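Probable zinc protease PqqL (Escherichia coli, PDB 6OFT) probably acts as a periplasmic zinc-dependent endopeptidase of the M16 family, this chain being the first half of the protein. Local coordinates at residues I73-S78 with L110-A115; N288-E293 with L342-Q347; L320-N325 with Q422-N427. One frame throughout, in Å; residues are numbered along the deposited sequence.

Contact 1 of 3, residues I73-S78 with L110-A115; sequences IETFES and LQQVMA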
loop_
_atom_site.group_PDB
_atom_site.type_symbol
_atom_site.label_atom_id
_atom_site.label_comp_id
_atom_site.label_asym_id
_atom_site.label_seq_id
_atom_site.Cartn_x
_atom_site.Cartn_y
_atom_site.Cartn_z
ATOM N N ILE A 73 -5.394 27.528 -5.945
ATOM C CA ILE A 73 -5.933 26.857 -7.129
ATOM C C ILE A 73 -5.822 27.746 -8.367
ATOM O O ILE A 73 -5.414 27.257 -9.426
ATOM C CB ILE A 73 -7.368 26.328 -6.859
ATOM C CG1 ILE A 73 -7.358 25.172 -5.797
ATOM C CG2 ILE A 73 -8.120 25.950 -8.145
ATOM C CD1 ILE A 73 -6.630 23.807 -6.179
ATOM N N GLU A 74 -6.107 29.049 -8.214
ATOM C CA GLU A 74 -5.997 30.041 -9.293
ATOM C C GLU A 74 -4.545 30.206 -9.725
ATOM O O GLU A 74 -4.293 30.427 -10.910
ATOM C CB GLU A 74 -6.590 31.409 -8.876
ATOM C CG GLU A 74 -8.112 31.414 -8.741
ATOM C CD GLU A 74 -8.759 32.640 -8.112
ATOM O OE1 GLU A 74 -8.102 33.704 -8.043
ATOM O OE2 GLU A 74 -9.937 32.536 -7.696
ATOM N N THR A 75 -3.587 30.092 -8.774
ATOM C CA THR A 75 -2.160 30.193 -9.100
ATOM C C THR A 75 -1.742 28.960 -9.917
ATOM O O THR A 75 -1.064 29.110 -10.940
ATOM C CB THR A 75 -1.303 30.419 -7.845
ATOM O OG1 THR A 75 -1.749 31.607 -7.183
ATOM C CG2 THR A 75 0.184 30.559 -8.168
ATOM N N PHE A 76 -2.157 27.754 -9.483
ATOM C CA PHE A 76 -1.837 26.521 -10.222
ATOM C C PHE A 76 -2.448 26.586 -11.624
ATOM O O PHE A 76 -1.755 26.299 -12.588
ATOM C CB PHE A 76 -2.329 25.269 -9.478
ATOM C CG PHE A 76 -1.433 24.775 -8.368
ATOM C CD1 PHE A 76 -0.105 24.443 -8.619
ATOM C CD2 PHE A 76 -1.932 24.586 -7.083
ATOM C CE1 PHE A 76 0.719 23.953 -7.595
ATOM C CE2 PHE A 76 -1.106 24.099 -6.059
ATOM C CZ PHE A 76 0.205 23.771 -6.328
ATOM N N GLU A 77 -3.724 26.996 -11.728
ATOM C CA GLU A 77 -4.444 27.144 -13.005
ATOM C C GLU A 77 -3.731 28.101 -13.995
ATOM O O GLU A 77 -3.687 27.803 -15.185
ATOM C CB GLU A 77 -5.908 27.541 -12.776
ATOM C CG GLU A 77 -6.809 26.374 -12.371
ATOM C CD GLU A 77 -7.268 25.397 -13.447
ATOM O OE1 GLU A 77 -7.295 25.774 -14.640
ATOM O OE2 GLU A 77 -7.622 24.251 -13.089
ATOM N N SER A 78 -3.114 29.200 -13.491
ATOM C CA SER A 78 -2.362 30.181 -14.303
ATOM C C SER A 78 -1.054 29.600 -14.890
ATOM O O SER A 78 -0.438 30.211 -15.764
ATOM C CB SER A 78 -2.069 31.447 -13.500
ATOM O OG SER A 78 -1.002 31.247 -12.588
ATOM N N LEU A 110 8.507 26.502 -11.604
ATOM C CA LEU A 110 9.089 25.591 -10.613
ATOM C C LEU A 110 9.183 26.305 -9.273
ATOM O O LEU A 110 8.800 25.740 -8.247
ATOM C CB LEU A 110 10.497 25.136 -11.032
ATOM C CG LEU A 110 10.635 23.961 -11.976
ATOM C CD1 LEU A 110 12.107 23.706 -12.269
ATOM C CD2 LEU A 110 10.001 22.684 -11.393
ATOM N N GLN A 111 9.667 27.568 -9.301
ATOM C CA GLN A 111 9.830 28.450 -8.146
ATOM C C GLN A 111 8.490 28.785 -7.481
ATOM O O GLN A 111 8.375 28.742 -6.250
ATOM C CB GLN A 111 10.613 29.714 -8.560
ATOM C CG GLN A 111 10.824 30.766 -7.461
ATOM C CD GLN A 111 11.281 30.209 -6.124
ATOM O OE1 GLN A 111 12.246 29.418 -6.023
ATOM N NE2 GLN A 111 10.582 30.627 -5.068
ATOM N N GLN A 112 7.475 29.106 -8.301
ATOM C CA GLN A 112 6.147 29.399 -7.843
ATOM C C GLN A 112 5.550 28.186 -7.108
ATOM O O GLN A 112 4.993 28.361 -6.025
ATOM C CB GLN A 112 5.270 29.842 -9.031
ATOM C CG GLN A 112 3.826 30.125 -8.659
ATOM C CD GLN A 112 3.671 31.321 -7.758
ATOM O OE1 GLN A 112 3.366 32.418 -8.217
ATOM N NE2 GLN A 112 3.850 31.125 -6.452
ATOM N N VAL A 113 5.707 26.953 -7.676
ATOM C CA VAL A 113 5.206 25.708 -7.067
ATOM C C VAL A 113 5.899 25.483 -5.695
ATOM O O VAL A 113 5.234 25.155 -4.708
ATOM C CB VAL A 113 5.338 24.485 -8.042
ATOM C CG1 VAL A 113 5.117 23.162 -7.325
ATOM C CG2 VAL A 113 4.370 24.604 -9.220
ATOM N N MET A 114 7.214 25.724 -5.632
ATOM C CA MET A 114 8.005 25.584 -4.397
ATOM C C MET A 114 7.535 26.566 -3.309
ATOM O O MET A 114 7.542 26.216 -2.130
ATOM C CB MET A 114 9.492 25.808 -4.693
ATOM C CG MET A 114 10.163 24.655 -5.428
ATOM S SD MET A 114 9.932 23.017 -4.685
ATOM C CE MET A 114 10.747 23.220 -3.109
ATOM N N ALA A 115 7.128 27.782 -3.713
ATOM C CA ALA A 115 6.626 28.827 -2.811
ATOM C C ALA A 115 5.296 28.382 -2.182
ATOM O O ALA A 115 5.098 28.593 -0.984
ATOM C CB ALA A 115 6.459 30.132 -3.557
#

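Contact 2 of 3, residues N288-E293 with L342-Q347; sequences NQRLQE and LATIDQ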
loop_
_atom_site.group_PDB
_atom_site.type_symbol
_atom_site.label_atom_id
_atom_site.label_comp_id
_atom_site.label_asym_id
_atom_site.label_seq_id
_atom_site.Cartn_x
_atom_site.Cartn_y
_atom_site.Cartn_z
ATOM N N ASN A 288 0.380 -19.558 -7.110
ATOM C CA ASN A 288 -0.157 -18.943 -8.331
ATOM C C ASN A 288 0.226 -19.735 -9.562
ATOM O O ASN A 288 -0.632 -20.010 -10.398
ATOM C CB ASN A 288 0.322 -17.480 -8.461
ATOM C CG ASN A 288 -0.327 -16.572 -7.453
ATOM O OD1 ASN A 288 -1.321 -16.945 -6.846
ATOM N ND2 ASN A 288 0.208 -15.361 -7.250
ATOM N N GLN A 289 1.524 -20.090 -9.662
ATOM C CA GLN A 289 2.126 -20.877 -10.743
ATOM C C GLN A 289 1.400 -22.220 -10.861
ATOM O O GLN A 289 0.845 -22.498 -11.921
ATOM C CB GLN A 289 3.648 -21.049 -10.495
ATOM C CG GLN A 289 4.392 -21.919 -11.512
ATOM C CD GLN A 289 5.897 -21.804 -11.392
ATOM O OE1 GLN A 289 6.570 -22.656 -10.800
ATOM N NE2 GLN A 289 6.464 -20.752 -11.973
ATOM N N ARG A 290 1.319 -23.000 -9.759
ATOM C CA ARG A 290 0.645 -24.301 -9.763
ATOM C C ARG A 290 -0.809 -24.217 -10.189
ATOM O O ARG A 290 -1.201 -24.970 -11.071
ATOM C CB ARG A 290 0.789 -25.047 -8.433
ATOM C CG ARG A 290 0.697 -26.552 -8.658
ATOM C CD ARG A 290 0.879 -27.339 -7.400
ATOM N NE ARG A 290 2.289 -27.531 -7.079
ATOM C CZ ARG A 290 2.709 -28.142 -5.982
ATOM N NH1 ARG A 290 1.837 -28.638 -5.116
ATOM N NH2 ARG A 290 4.005 -28.268 -5.743
ATOM N N LEU A 291 -1.591 -23.273 -9.624
ATOM C CA LEU A 291 -2.997 -23.095 -9.996
ATOM C C LEU A 291 -3.170 -22.768 -11.486
ATOM O O LEU A 291 -4.037 -23.361 -12.137
ATOM C CB LEU A 291 -3.681 -22.031 -9.115
ATOM C CG LEU A 291 -5.206 -21.895 -9.270
ATOM C CD1 LEU A 291 -5.940 -23.165 -8.831
ATOM C CD2 LEU A 291 -5.723 -20.710 -8.491
ATOM N N GLN A 292 -2.342 -21.845 -12.021
ATOM C CA GLN A 292 -2.381 -21.447 -13.430
ATOM C C GLN A 292 -1.984 -22.580 -14.370
ATOM O O GLN A 292 -2.537 -22.667 -15.466
ATOM C CB GLN A 292 -1.526 -20.200 -13.695
ATOM C CG GLN A 292 -2.184 -18.889 -13.259
ATOM C CD GLN A 292 -3.536 -18.650 -13.905
ATOM O OE1 GLN A 292 -4.578 -18.650 -13.235
ATOM N NE2 GLN A 292 -3.551 -18.449 -15.221
ATOM N N GLU A 293 -1.048 -23.453 -13.936
ATOM C CA GLU A 293 -0.578 -24.615 -14.699
ATOM C C GLU A 293 -1.700 -25.650 -14.787
ATOM O O GLU A 293 -1.901 -26.241 -15.852
ATOM C CB GLU A 293 0.661 -25.244 -14.036
ATOM C CG GLU A 293 1.960 -24.461 -14.172
ATOM C CD GLU A 293 3.098 -24.873 -13.245
ATOM O OE1 GLU A 293 2.828 -25.407 -12.143
ATOM O OE2 GLU A 293 4.270 -24.649 -13.622
ATOM N N LEU A 342 -4.114 -26.670 -1.301
ATOM C CA LEU A 342 -3.480 -26.392 -0.008
ATOM C C LEU A 342 -2.989 -27.688 0.656
ATOM O O LEU A 342 -1.888 -27.711 1.195
ATOM C CB LEU A 342 -4.419 -25.605 0.937
ATOM C CG LEU A 342 -4.803 -24.168 0.548
ATOM C CD1 LEU A 342 -5.933 -23.674 1.430
ATOM C CD2 LEU A 342 -3.614 -23.201 0.640
ATOM N N ALA A 343 -3.789 -28.765 0.580
ATOM C CA ALA A 343 -3.442 -30.073 1.132
ATOM C C ALA A 343 -2.303 -30.749 0.345
ATOM O O ALA A 343 -1.466 -31.413 0.958
ATOM C CB ALA A 343 -4.664 -30.972 1.165
ATOM N N THR A 344 -2.259 -30.567 -0.996
ATOM C CA THR A 344 -1.195 -31.122 -1.855
ATOM C C THR A 344 0.184 -30.537 -1.437
ATOM O O THR A 344 1.159 -31.286 -1.315
ATOM C CB THR A 344 -1.542 -30.924 -3.352
ATOM O OG1 THR A 344 -2.783 -31.577 -3.620
ATOM C CG2 THR A 344 -0.480 -31.500 -4.285
ATOM N N ILE A 345 0.238 -29.208 -1.195
ATOM C CA ILE A 345 1.445 -28.488 -0.749
ATOM C C ILE A 345 1.794 -28.933 0.684
ATOM O O ILE A 345 2.979 -29.076 1.006
ATOM C CB ILE A 345 1.289 -26.950 -0.866
ATOM C CG1 ILE A 345 0.896 -26.531 -2.301
ATOM C CG2 ILE A 345 2.577 -26.231 -0.424
ATOM C CD1 ILE A 345 0.257 -25.105 -2.423
ATOM N N ASP A 346 0.764 -29.164 1.542
ATOM C CA ASP A 346 0.992 -29.648 2.915
ATOM C C ASP A 346 1.758 -30.979 2.899
ATOM O O ASP A 346 2.677 -31.177 3.692
ATOM C CB ASP A 346 -0.337 -29.881 3.660
ATOM C CG ASP A 346 -1.080 -28.665 4.164
ATOM O OD1 ASP A 346 -0.470 -27.577 4.234
ATOM O OD2 ASP A 346 -2.273 -28.804 4.503
ATOM N N GLN A 347 1.363 -31.879 1.990
ATOM C CA GLN A 347 1.912 -33.219 1.872
ATOM C C GLN A 347 3.235 -33.324 1.096
ATOM O O GLN A 347 4.075 -34.129 1.494
ATOM C CB GLN A 347 0.856 -34.162 1.276
ATOM C CG GLN A 347 -0.277 -34.523 2.258
ATOM C CD GLN A 347 -1.471 -35.216 1.621
ATOM O OE1 GLN A 347 -1.365 -35.926 0.617
ATOM N NE2 GLN A 347 -2.649 -35.041 2.211
HETATM O O HOH W 1 2.787 -30.526 -3.322
#

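Contact 3 of 3, residues L320-N325 with Q422-N427; sequences LFFRVN and QQLRKN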
loop_
_atom_site.group_PDB
_atom_site.type_symbol
_atom_site.label_atom_id
_atom_site.label_comp_id
_atom_site.label_asym_id
_atom_site.label_seq_id
_atom_site.Cartn_x
_atom_site.Cartn_y
_atom_site.Cartn_z
ATOM N N LEU A 320 -1.664 -12.802 4.284
ATOM C CA LEU A 320 -1.397 -13.661 3.145
ATOM C C LEU A 320 -2.684 -14.436 2.902
ATOM O O LEU A 320 -3.145 -15.155 3.791
ATOM C CB LEU A 320 -0.244 -14.622 3.452
ATOM C CG LEU A 320 1.100 -14.361 2.793
ATOM C CD1 LEU A 320 1.792 -13.175 3.418
ATOM C CD2 LEU A 320 1.998 -15.558 2.961
ATOM N N PHE A 321 -3.302 -14.251 1.726
ATOM C CA PHE A 321 -4.522 -14.986 1.397
ATOM C C PHE A 321 -4.390 -15.885 0.166
ATOM O O PHE A 321 -3.602 -15.601 -0.739
ATOM C CB PHE A 321 -5.739 -14.065 1.270
ATOM C CG PHE A 321 -5.729 -13.053 0.152
ATOM C CD1 PHE A 321 -6.272 -13.361 -1.090
ATOM C CD2 PHE A 321 -5.232 -11.769 0.357
ATOM C CE1 PHE A 321 -6.270 -12.422 -2.125
ATOM C CE2 PHE A 321 -5.255 -10.823 -0.671
ATOM C CZ PHE A 321 -5.793 -11.150 -1.897
ATOM N N PHE A 322 -5.206 -16.943 0.118
ATOM C CA PHE A 322 -5.248 -17.901 -0.990
ATOM C C PHE A 322 -6.684 -17.960 -1.460
ATOM O O PHE A 322 -7.564 -18.361 -0.706
ATOM C CB PHE A 322 -4.719 -19.276 -0.550
ATOM C CG PHE A 322 -3.319 -19.219 0.017
ATOM C CD1 PHE A 322 -3.110 -19.065 1.386
ATOM C CD2 PHE A 322 -2.210 -19.309 -0.814
ATOM C CE1 PHE A 322 -1.817 -18.978 1.909
ATOM C CE2 PHE A 322 -0.912 -19.229 -0.291
ATOM C CZ PHE A 322 -0.723 -19.067 1.067
ATOM N N ARG A 323 -6.927 -17.500 -2.692
ATOM C CA ARG A 323 -8.262 -17.406 -3.266
ATOM C C ARG A 323 -8.465 -18.244 -4.519
ATOM O O ARG A 323 -7.565 -18.343 -5.349
ATOM C CB ARG A 323 -8.589 -15.925 -3.538
ATOM C CG ARG A 323 -9.985 -15.672 -4.131
ATOM C CD ARG A 323 -10.232 -14.203 -4.406
ATOM N NE ARG A 323 -10.218 -13.391 -3.186
ATOM C CZ ARG A 323 -11.227 -13.313 -2.325
ATOM N NH1 ARG A 323 -12.341 -14.008 -2.534
ATOM N NH2 ARG A 323 -11.132 -12.544 -1.248
ATOM N N VAL A 324 -9.670 -18.836 -4.649
ATOM C CA VAL A 324 -10.116 -19.566 -5.828
ATOM C C VAL A 324 -11.460 -18.944 -6.243
ATOM O O VAL A 324 -12.393 -18.897 -5.435
ATOM C CB VAL A 324 -10.188 -21.114 -5.659
ATOM C CG1 VAL A 324 -10.958 -21.755 -6.810
ATOM C CG2 VAL A 324 -8.795 -21.736 -5.553
ATOM N N ASN A 325 -11.542 -18.452 -7.493
ATOM C CA ASN A 325 -12.752 -17.857 -8.051
ATOM C C ASN A 325 -13.649 -18.940 -8.632
ATOM O O ASN A 325 -13.186 -19.810 -9.376
ATOM C CB ASN A 325 -12.413 -16.784 -9.078
ATOM C CG ASN A 325 -11.480 -15.713 -8.543
ATOM O OD1 ASN A 325 -10.444 -15.409 -9.144
ATOM N ND2 ASN A 325 -11.808 -15.135 -7.389
ATOM N N GLN A 422 4.808 -24.936 6.566
ATOM C CA GLN A 422 4.298 -25.607 7.760
ATOM C C GLN A 422 3.994 -24.608 8.881
ATOM O O GLN A 422 2.985 -24.764 9.572
ATOM C CB GLN A 422 5.234 -26.720 8.234
ATOM C CG GLN A 422 4.497 -27.783 9.043
ATOM C CD GLN A 422 5.424 -28.633 9.863
ATOM O OE1 GLN A 422 5.703 -28.332 11.022
ATOM N NE2 GLN A 422 5.914 -29.716 9.285
ATOM N N GLN A 423 4.832 -23.569 9.042
ATOM C CA GLN A 423 4.617 -22.515 10.046
ATOM C C GLN A 423 3.359 -21.689 9.747
ATOM O O GLN A 423 2.569 -21.426 10.660
ATOM C CB GLN A 423 5.841 -21.608 10.150
ATOM C CG GLN A 423 7.001 -22.262 10.891
ATOM C CD GLN A 423 8.304 -21.526 10.688
ATOM O OE1 GLN A 423 8.453 -20.711 9.772
ATOM N NE2 GLN A 423 9.283 -21.812 11.540
ATOM N N LEU A 424 3.186 -21.328 8.485
ATOM C CA LEU A 424 2.020 -20.544 8.017
ATOM C C LEU A 424 0.750 -21.362 8.235
ATOM O O LEU A 424 -0.184 -20.819 8.719
ATOM C CB LEU A 424 2.163 -20.200 6.538
ATOM C CG LEU A 424 0.962 -19.513 5.899
ATOM C CD1 LEU A 424 0.751 -18.134 6.475
ATOM C CD2 LEU A 424 1.104 -19.432 4.401
ATOM N N ARG A 425 0.789 -22.635 7.960
ATOM C CA ARG A 425 -0.397 -23.512 8.078
ATOM C C ARG A 425 -0.762 -23.782 9.551
ATOM O O ARG A 425 -1.868 -24.198 9.782
ATOM C CB ARG A 425 -0.185 -24.775 7.239
ATOM C CG ARG A 425 -0.099 -24.529 5.743
ATOM C CD ARG A 425 -1.450 -24.203 5.155
ATOM N NE ARG A 425 -2.193 -25.409 4.885
ATOM C CZ ARG A 425 -3.501 -25.473 4.736
ATOM N NH1 ARG A 425 -4.239 -24.388 4.814
ATOM N NH2 ARG A 425 -4.065 -26.626 4.504
ATOM N N LYS A 426 0.128 -23.580 10.497
ATOM C CA LYS A 426 -0.181 -23.773 11.929
ATOM C C LYS A 426 -0.617 -22.425 12.527
ATOM O O LYS A 426 -0.930 -22.394 13.686
ATOM C CB LYS A 426 1.077 -24.236 12.659
ATOM C CG LYS A 426 1.502 -25.676 12.447
ATOM C CD LYS A 426 0.407 -26.663 12.173
ATOM C CE LYS A 426 0.890 -28.103 12.168
ATOM N NZ LYS A 426 0.171 -28.943 13.153
ATOM N N ASN A 427 -0.614 -21.358 11.755
ATOM C CA ASN A 427 -0.970 -20.005 12.248
ATOM C C ASN A 427 -2.465 -19.957 12.606
ATOM O O ASN A 427 -3.284 -20.142 11.738
ATOM C CB ASN A 427 -0.460 -18.938 11.284
ATOM C CG ASN A 427 -0.774 -17.512 11.636
ATOM O OD1 ASN A 427 -1.478 -17.241 12.579
ATOM N ND2 ASN A 427 -0.241 -16.594 10.855
#

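Contact 1 of 3, residues I73-S78 with L110-A115
The F76 ring turns its edge to V113, and the flat amide of Q112 has the methyl of T75 over one face. Both pairs join helix 71-77 to helix 107-122, which pack together on the six-stranded mixed sheet of the insulinase-type (M16) domain. At the ring edge, CE1 of F76 lies 4.0 Å from CG2 of V113, close to the plane of the ring. The F76 and V113 side chains cross at about a right angle, and V100 of strand 96-103 touches both. One layer further from the sheet, CG2 of T75 stands 3.6 Å from CD of Q112. T75 CG2 is also 3.7 Å from Q112 OE1 and 4.1 Å from Q112 NE2, so it sits over the middle of the group. T75 CG2 can reach there because it is anti to the backbone N, which sends it toward the other helix. The Q112 chain bends at chi2 (67°) and lays its amide across the methyl. W67 touches both T75 and Q112. With an alanine at Q112 the amide is gone, and the T75 methyl would probably lose its mate and face a gap beside W67. The polar branch of T75 serves its own helix, with OG1 hydrogen-bonded to K71 O. Within the same segment S78 OG donates to T75 O at 2.7 Å, the donor tilted 22° from the carbonyl plane.

Contact 2 of 3, residues N288-E293 with L342-Q347
R290 reaches from helix 271-296 to T344 and I345 on helix 331-348. Its CB points toward the second helix. CG is anti to the backbone N (chi1 -153°), and CD continues the extended line. E341, F350 and Y466 touch the R290 side chain from outside the two segments. A bend at chi3 (-83°) then turns the guanidinium group. NE also has a hydrogen-bond partner beyond the two helical segments. R290 NH1 makes the direct contact: it is 3.6 Å from CG1 of I345 and 3.8 Å from CG2 of T344. Both carbons approach the guanidinium group at a slant. The side chains of R290 and I345 run past each other in opposite directions. R290 NH1 also donates to a water oxygen at 2.8 Å. That water oxygen in turn gives a weak bond of 2.7 Å to T344 O, so the polar link between the helices is indirect. NH2 forms a salt bridge with E354 OE2 on helix 352-371 and a hydrogen bond with G349 O. The hydroxyl of T344 turns back to A340 O in its own helix. Contact 2 thus ties three helices of the second M16 domain together near the C-terminal end of helix 331-348. The buried positive charge is paired with the E354 carboxylate, while G349 O and the water take up further N-H groups. G349 O, just past helix 331-348, and T344 O through the water would probably help to stabilise the buried charge.

Contact 3 of 3, residues L320-N325 with Q422-N427
Helix 414-425 packs on the five-stranded mixed sheet of the second domain, and L424 is the residue that meets strand 317-326, at L320 and F322. CG of L424 is anti to the backbone N (chi1 174°), which carries the branched end out to the sheet. One methyl, CD2, makes all the close contacts. L424 CD2 lies 3.8 Å from F322 CZ and 3.9 Å from F322 CE1, at the edge of the ring and near its plane. L424 and F322 reach toward each other from the helix and the strand. L424 CD2 is 4.2 Å from L320 CD2. L320 and F322 are two apart on the strand and both point toward the helix. W280 of helix 271-296 touches both L320 and L424. The F322 ring also meets the rings of F287 and W421, with planes at about 55° and 70°. F322 further touches L338 and L342 of helix 331-348, so it is held among three helices and the sheet. F321, between the two, faces the other way and stacks on Y260. N427 N donates to L424 O at 3.1 Å. N427 ND2 bonds to R262 O of strand 256-264, and the chain goes on into strand 430-436 of the same sheet. This apolar layer between helices and one sheet face is typical of the two-layer alpha/beta domains of M16 peptidases.

Contacts 2 and 3 are neighbours in the second domain, with centres 11 Å apart. They share a helix-sheet core: CD2 of L342 lies 4.0 Å from CG of F322. A salt bridge of 2.8 Å from D346 OD2 to R425 NH2 joins helix 331-348 to helix 414-425. Along the chain the two contacts interleave: 288-293, 320-325, 342-347, 422-427. Contact 1 belongs to the first domain, on the opposite side of the chain's centre. Its centre is 54 Å from that of contact 2 and 49 Å from that of contact 3. The side chain of F76 is about 12 Å from that of E57, the predicted proton acceptor. Contacts 2 and 3 lie away from the predicted zinc site of H54, H58 and E134.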